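Local structure of glycerate dehydrogenase (Bacillus sp. 5mfcol3.1, 6P2I) at residues D194-H199 against A222-T227. The protein reduces acyclic imino acids made in situ by a partner oxidase, probably by hydride transfer from NADPH. Sequence-based numbering, arbitrary orientation.
Sequences DIISLH and AVLINT. With NAP (NADP nicotinamide-adenine-dinucleotide phosphate), chain C.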
ATOM      1  N   ASP A 194     -16.818   0.551  -2.057  1.00 23.64           N
ATOM      2  CA  ASP A 194     -15.988   1.447  -1.264  1.00 24.30           C
ATOM      3  C   ASP A 194     -14.730   1.825  -2.017  1.00 23.20           C
ATOM      4  O   ASP A 194     -14.205   2.935  -1.846  1.00 24.92           O
ATOM      5  CB  ASP A 194     -15.646   0.771   0.057  1.00 25.12           C
ATOM      6  CG  ASP A 194     -16.880   0.421   0.834  1.00 23.34           C
ATOM      7  OD1 ASP A 194     -17.645   1.360   1.130  1.00 27.12           O
ATOM      8  OD2 ASP A 194     -17.114  -0.775   1.144  1.00 26.19           O
ATOM      9  N   ILE A 195     -14.238   0.903  -2.838  1.00 20.97           N
ATOM     10  CA  ILE A 195     -13.048   1.085  -3.654  1.00 21.92           C
ATOM     11  C   ILE A 195     -13.409   0.654  -5.068  1.00 20.33           C
ATOM     12  O   ILE A 195     -14.029  -0.399  -5.257  1.00 22.71           O
ATOM     13  CB  ILE A 195     -11.866   0.258  -3.111  1.00 23.08           C
ATOM     14  CG1 ILE A 195     -11.546   0.671  -1.664  1.00 24.11           C
ATOM     15  CG2 ILE A 195     -10.649   0.407  -4.017  1.00 20.02           C
ATOM     16  CD1 ILE A 195     -11.200  -0.485  -0.736  1.00 23.93           C
ATOM     17  N   ILE A 196     -13.066   1.477  -6.055  1.00 20.12           N
ATOM     18  CA  ILE A 196     -13.330   1.164  -7.453  1.00 19.43           C
ATOM     19  C   ILE A 196     -11.995   1.146  -8.168  1.00 19.89           C
ATOM     20  O   ILE A 196     -11.198   2.076  -8.009  1.00 22.10           O
ATOM     21  CB  ILE A 196     -14.275   2.189  -8.103  1.00 18.55           C
ATOM     22  CG1 ILE A 196     -15.630   2.189  -7.405  1.00 21.92           C
ATOM     23  CG2 ILE A 196     -14.414   1.912  -9.612  1.00 22.20           C
ATOM     24  CD1 ILE A 196     -16.439   3.461  -7.593  1.00 27.59           C
ATOM     25  N   SER A 197     -11.742   0.093  -8.947  1.00 19.21           N
ATOM     26  CA  SER A 197     -10.492  -0.014  -9.700  1.00 20.48           C
ATOM     27  C   SER A 197     -10.782  -0.419 -11.139  1.00 20.45           C
ATOM     28  O   SER A 197     -11.537  -1.366 -11.381  1.00 21.04           O
ATOM     29  CB  SER A 197      -9.539  -1.025  -9.042  1.00 19.18           C
ATOM     30  OG  SER A 197      -8.242  -0.948  -9.597  1.00 20.09           O
ATOM     31  N   LEU A 198     -10.165   0.289 -12.092  1.00 18.64           N
ATOM     32  CA  LEU A 198     -10.376   0.037 -13.514  0.65 20.44           C
ATOM     33  C   LEU A 198      -9.334  -0.942 -14.047  1.00 20.81           C
ATOM     34  O   LEU A 198      -8.136  -0.781 -13.792  1.00 20.72           O
ATOM     35  CB  LEU A 198     -10.312   1.347 -14.310  0.65 20.50           C
ATOM     36  CG  LEU A 198     -11.543   2.251 -14.192  0.65 24.31           C
ATOM     37  CD1 LEU A 198     -11.174   3.719 -14.388  0.65 25.26           C
ATOM     38  CD2 LEU A 198     -12.606   1.832 -15.202  0.65 25.88           C
ATOM     39  N   HIS A 199      -9.795  -1.944 -14.805  1.00 18.63           N
ATOM     40  CA  HIS A 199      -8.925  -2.957 -15.395  1.00 18.47           C
ATOM     41  C   HIS A 199      -9.486  -3.359 -16.754  1.00 22.22           C
ATOM     42  O   HIS A 199      -9.796  -4.513 -17.018  1.00 21.47           O
ATOM     43  CB  HIS A 199      -8.778  -4.138 -14.443  1.00 21.30           C
ATOM     44  CG  HIS A 199      -8.154  -3.745 -13.149  1.00 19.78           C
ATOM     45  ND1 HIS A 199      -6.826  -3.386 -13.051  1.00 19.59           N
ATOM     46  CD2 HIS A 199      -8.687  -3.570 -11.915  1.00 19.55           C
ATOM     47  CE1 HIS A 199      -6.559  -3.045 -11.804  1.00 19.26           C
ATOM     48  NE2 HIS A 199      -7.669  -3.146 -11.094  1.00 18.88           N
ATOM     49  N   ALA A 222     -15.526   7.061  -0.971  1.00 27.36           N
ATOM     50  CA  ALA A 222     -14.995   6.115  -1.943  1.00 27.01           C
ATOM     51  C   ALA A 222     -13.573   6.484  -2.352  1.00 25.58           C
ATOM     52  O   ALA A 222     -13.171   7.648  -2.298  1.00 26.91           O
ATOM     53  CB  ALA A 222     -15.885   6.073  -3.187  1.00 26.76           C
ATOM     54  N   VAL A 223     -12.809   5.469  -2.763  1.00 23.26           N
ATOM     55  CA  VAL A 223     -11.493   5.650  -3.367  1.00 20.73           C
ATOM     56  C   VAL A 223     -11.536   5.061  -4.765  1.00 22.70           C
ATOM     57  O   VAL A 223     -11.971   3.917  -4.952  1.00 22.64           O
ATOM     58  CB  VAL A 223     -10.370   4.991  -2.543  1.00 20.93           C
ATOM     59  CG1 VAL A 223      -9.061   5.017  -3.332  1.00 21.48           C
ATOM     60  CG2 VAL A 223     -10.207   5.707  -1.199  1.00 21.37           C
ATOM     61  N   LEU A 224     -11.089   5.842  -5.741  1.00 19.85           N
ATOM     62  CA  LEU A 224     -11.050   5.429  -7.134  1.00 22.77           C
ATOM     63  C   LEU A 224      -9.601   5.204  -7.542  1.00 21.68           C
ATOM     64  O   LEU A 224      -8.751   6.070  -7.312  1.00 21.10           O
ATOM     65  CB  LEU A 224     -11.699   6.490  -8.019  1.00 21.62           C
ATOM     66  CG  LEU A 224     -11.612   6.285  -9.527  1.00 24.15           C
ATOM     67  CD1 LEU A 224     -12.298   5.000  -9.935  1.00 26.65           C
ATOM     68  CD2 LEU A 224     -12.218   7.499 -10.248  1.00 26.28           C
ATOM     69  N   ILE A 225      -9.320   4.037  -8.116  1.00 21.29           N
ATOM     70  CA  ILE A 225      -7.983   3.671  -8.581  1.00 19.90           C
ATOM     71  C   ILE A 225      -8.038   3.494 -10.092  1.00 19.63           C
ATOM     72  O   ILE A 225      -8.908   2.782 -10.602  1.00 20.19           O
ATOM     73  CB  ILE A 225      -7.476   2.380  -7.906  1.00 20.10           C
ATOM     74  CG1 ILE A 225      -7.534   2.487  -6.369  1.00 19.79           C
ATOM     75  CG2 ILE A 225      -6.067   2.044  -8.403  1.00 24.30           C
ATOM     76  CD1 ILE A 225      -6.623   3.575  -5.797  1.00 21.69           C
ATOM     77  N   ASN A 226      -7.109   4.128 -10.817  1.00 19.01           N
ATOM     78  CA  ASN A 226      -7.018   3.917 -12.258  1.00 21.66           C
ATOM     79  C   ASN A 226      -5.579   3.586 -12.649  1.00 20.78           C
ATOM     80  O   ASN A 226      -4.724   4.474 -12.720  1.00 22.28           O
ATOM     81  CB  ASN A 226      -7.531   5.123 -13.038  1.00 21.89           C
ATOM     82  CG  ASN A 226      -7.697   4.805 -14.505  1.00 23.89           C
ATOM     83  OD1 ASN A 226      -7.727   3.630 -14.882  1.00 20.96           O
ATOM     84  ND2 ASN A 226      -7.775   5.836 -15.346  1.00 22.62           N
ATOM     85  N   THR A 227      -5.316   2.304 -12.904  1.00 20.19           N
ATOM     86  CA  THR A 227      -4.080   1.880 -13.546  1.00 18.99           C
ATOM     87  C   THR A 227      -4.248   1.718 -15.050  1.00 26.03           C
ATOM     88  O   THR A 227      -3.362   1.158 -15.699  1.00 26.59           O
ATOM     89  CB  THR A 227      -3.569   0.567 -12.950  1.00 20.56           C
ATOM     90  OG1 THR A 227      -4.584  -0.444 -13.052  1.00 22.33           O
ATOM     91  CG2 THR A 227      -3.228   0.727 -11.470  1.00 21.31           C
TER
HETATM   92  PA  NAP C 401      -7.883  -8.414 -20.199  1.00 21.62           P
HETATM   93  O1A NAP C 401      -8.187  -8.315 -21.680  1.00 22.64           O
HETATM   94  O2A NAP C 401      -7.386  -9.709 -19.629  1.00 21.02           O
HETATM   95  O5B NAP C 401      -9.214  -8.020 -19.407  1.00 22.26           O
HETATM   96  C5B NAP C 401     -10.038  -6.940 -19.834  1.00 22.60           C
HETATM   97  C4B NAP C 401     -11.313  -6.987 -19.001  1.00 23.10           C
HETATM   98  O4B NAP C 401     -12.101  -5.849 -19.357  1.00 25.29           O
HETATM   99  C3B NAP C 401     -12.164  -8.222 -19.307  1.00 21.31           C
HETATM  100  O3B NAP C 401     -12.921  -8.575 -18.132  1.00 23.54           O
HETATM  101  C2B NAP C 401     -13.132  -7.728 -20.355  1.00 24.59           C
HETATM  102  O2B NAP C 401     -14.343  -8.469 -20.386  1.00 24.99           O
HETATM  103  C1B NAP C 401     -13.370  -6.329 -19.818  1.00 26.11           C
HETATM  104  N9A NAP C 401     -13.959  -5.457 -20.845  1.00 24.92           N
HETATM  105  C8A NAP C 401     -13.507  -5.256 -22.099  1.00 26.79           C
HETATM  106  N7A NAP C 401     -14.325  -4.402 -22.762  1.00 25.88           N
HETATM  107  C5A NAP C 401     -15.321  -4.074 -21.917  1.00 30.94           C
HETATM  108  C6A NAP C 401     -16.519  -3.214 -21.971  1.00 32.67           C
HETATM  109  N6A NAP C 401     -16.823  -2.526 -23.097  1.00 31.48           N
HETATM  110  N1A NAP C 401     -17.285  -3.144 -20.863  1.00 30.10           N
HETATM  111  C2A NAP C 401     -16.995  -3.823 -19.731  1.00 31.41           C
HETATM  112  N3A NAP C 401     -15.922  -4.626 -19.598  1.00 25.00           N
HETATM  113  C4A NAP C 401     -15.074  -4.776 -20.655  1.00 25.99           C
HETATM  114  O3  NAP C 401      -6.909  -7.165 -19.888  1.00 20.57           O
HETATM  115  PN  NAP C 401      -5.827  -7.036 -18.704  1.00 21.00           P
HETATM  116  O1N NAP C 401      -4.615  -7.878 -19.014  1.00 22.24           O
HETATM  117  O2N NAP C 401      -6.509  -7.234 -17.369  1.00 20.02           O
HETATM  118  O5D NAP C 401      -5.398  -5.500 -18.888  1.00 21.87           O
HETATM  119  C5D NAP C 401      -6.374  -4.459 -18.754  1.00 21.60           C
HETATM  120  C4D NAP C 401      -5.756  -3.105 -19.076  1.00 23.08           C
HETATM  121  O4D NAP C 401      -4.761  -2.801 -18.102  1.00 23.54           O
HETATM  122  C3D NAP C 401      -4.988  -3.054 -20.389  1.00 24.46           C
HETATM  123  O3D NAP C 401      -5.845  -2.859 -21.523  1.00 26.25           O
HETATM  124  C2D NAP C 401      -4.033  -1.894 -20.155  1.00 23.48           C
HETATM  125  O2D NAP C 401      -4.597  -0.694 -20.699  1.00 25.44           O
HETATM  126  C1D NAP C 401      -3.906  -1.797 -18.633  1.00 21.91           C
HETATM  127  N1N NAP C 401      -2.517  -2.026 -18.215  1.00 24.53           N
HETATM  128  C2N NAP C 401      -1.886  -1.092 -17.481  1.00 24.42           C
HETATM  129  C3N NAP C 401      -0.564  -1.264 -17.081  1.00 22.20           C
HETATM  130  C7N NAP C 401       0.135  -0.192 -16.283  1.00 24.82           C
HETATM  131  O7N NAP C 401       1.355  -0.203 -16.209  1.00 26.71           O
HETATM  132  N7N NAP C 401      -0.574   0.795 -15.715  1.00 21.84           N
HETATM  133  C4N NAP C 401       0.107  -2.432 -17.455  1.00 25.25           C
HETATM  134  C5N NAP C 401      -0.564  -3.385 -18.225  1.00 22.28           C
HETATM  135  C6N NAP C 401      -1.887  -3.154 -18.585  1.00 23.32           C
HETATM  136  P2B NAP C 401     -14.532  -9.824 -21.244  1.00 26.02           P
HETATM  137  O1X NAP C 401     -14.126  -9.471 -22.664  1.00 27.02           O
HETATM  138  O2X NAP C 401     -13.597 -10.825 -20.620  1.00 30.92           O
HETATM  139  O3X NAP C 401     -15.984 -10.164 -21.034  1.00 27.96           O
HETATM  140  O   HOH W   1      -6.879   0.281 -11.721  1.00 20.23           O
HETATM  141  O   HOH W   2      -5.003  -2.504 -15.059  1.00 22.61           O
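Asn226 has CG anti to its backbone N (chi1 -169°), which sets OD1 against Leu198, 3.5 Å from Leu198 CB. Leu224 CG is likewise anti to the backbone N (chi1 174°), and its CD1 meets Ile196 CG2 at 3.8 Å. Both pairs lie on one face of the sheet. Ile195, Val223, Ser197 and Ile225 fill the other, which packs partly on helix 99-114. Between the faces, strands 195-198 and 223-226 run parallel. Ile225 N donates to Ile196 O at 2.7 Å, and Ile196 N donates to Val223 O at 2.9 Å. Beyond Leu198 the strands part, and one water donates to Leu198 O, accepts from Thr227 N and bonds to Ser197 OG. A second water links His199 ND1, Thr227 OG1 and the cofactor atom O4D. Asn226 OD1 accepts from Cys228 N, and ND2 donates to Arg229 O. An alanine at Asn226 would probably leave Cys228 N and Arg229 O without these mates, open a gap beside Leu198 and let the following loop shift. Thr227 O accepts a hydrogen bond from the carboxamide N7N of the nicotinamide at 2.8 Å, with an N-H...O angle of 167°. Neighbouring parallel strands whose C-terminal ends meet the dinucleotide are characteristic of the Rossmann fold, here the dinucleotide-binding domain of the D-isomer specific 2-hydroxyacid dehydrogenase family, holding NADP.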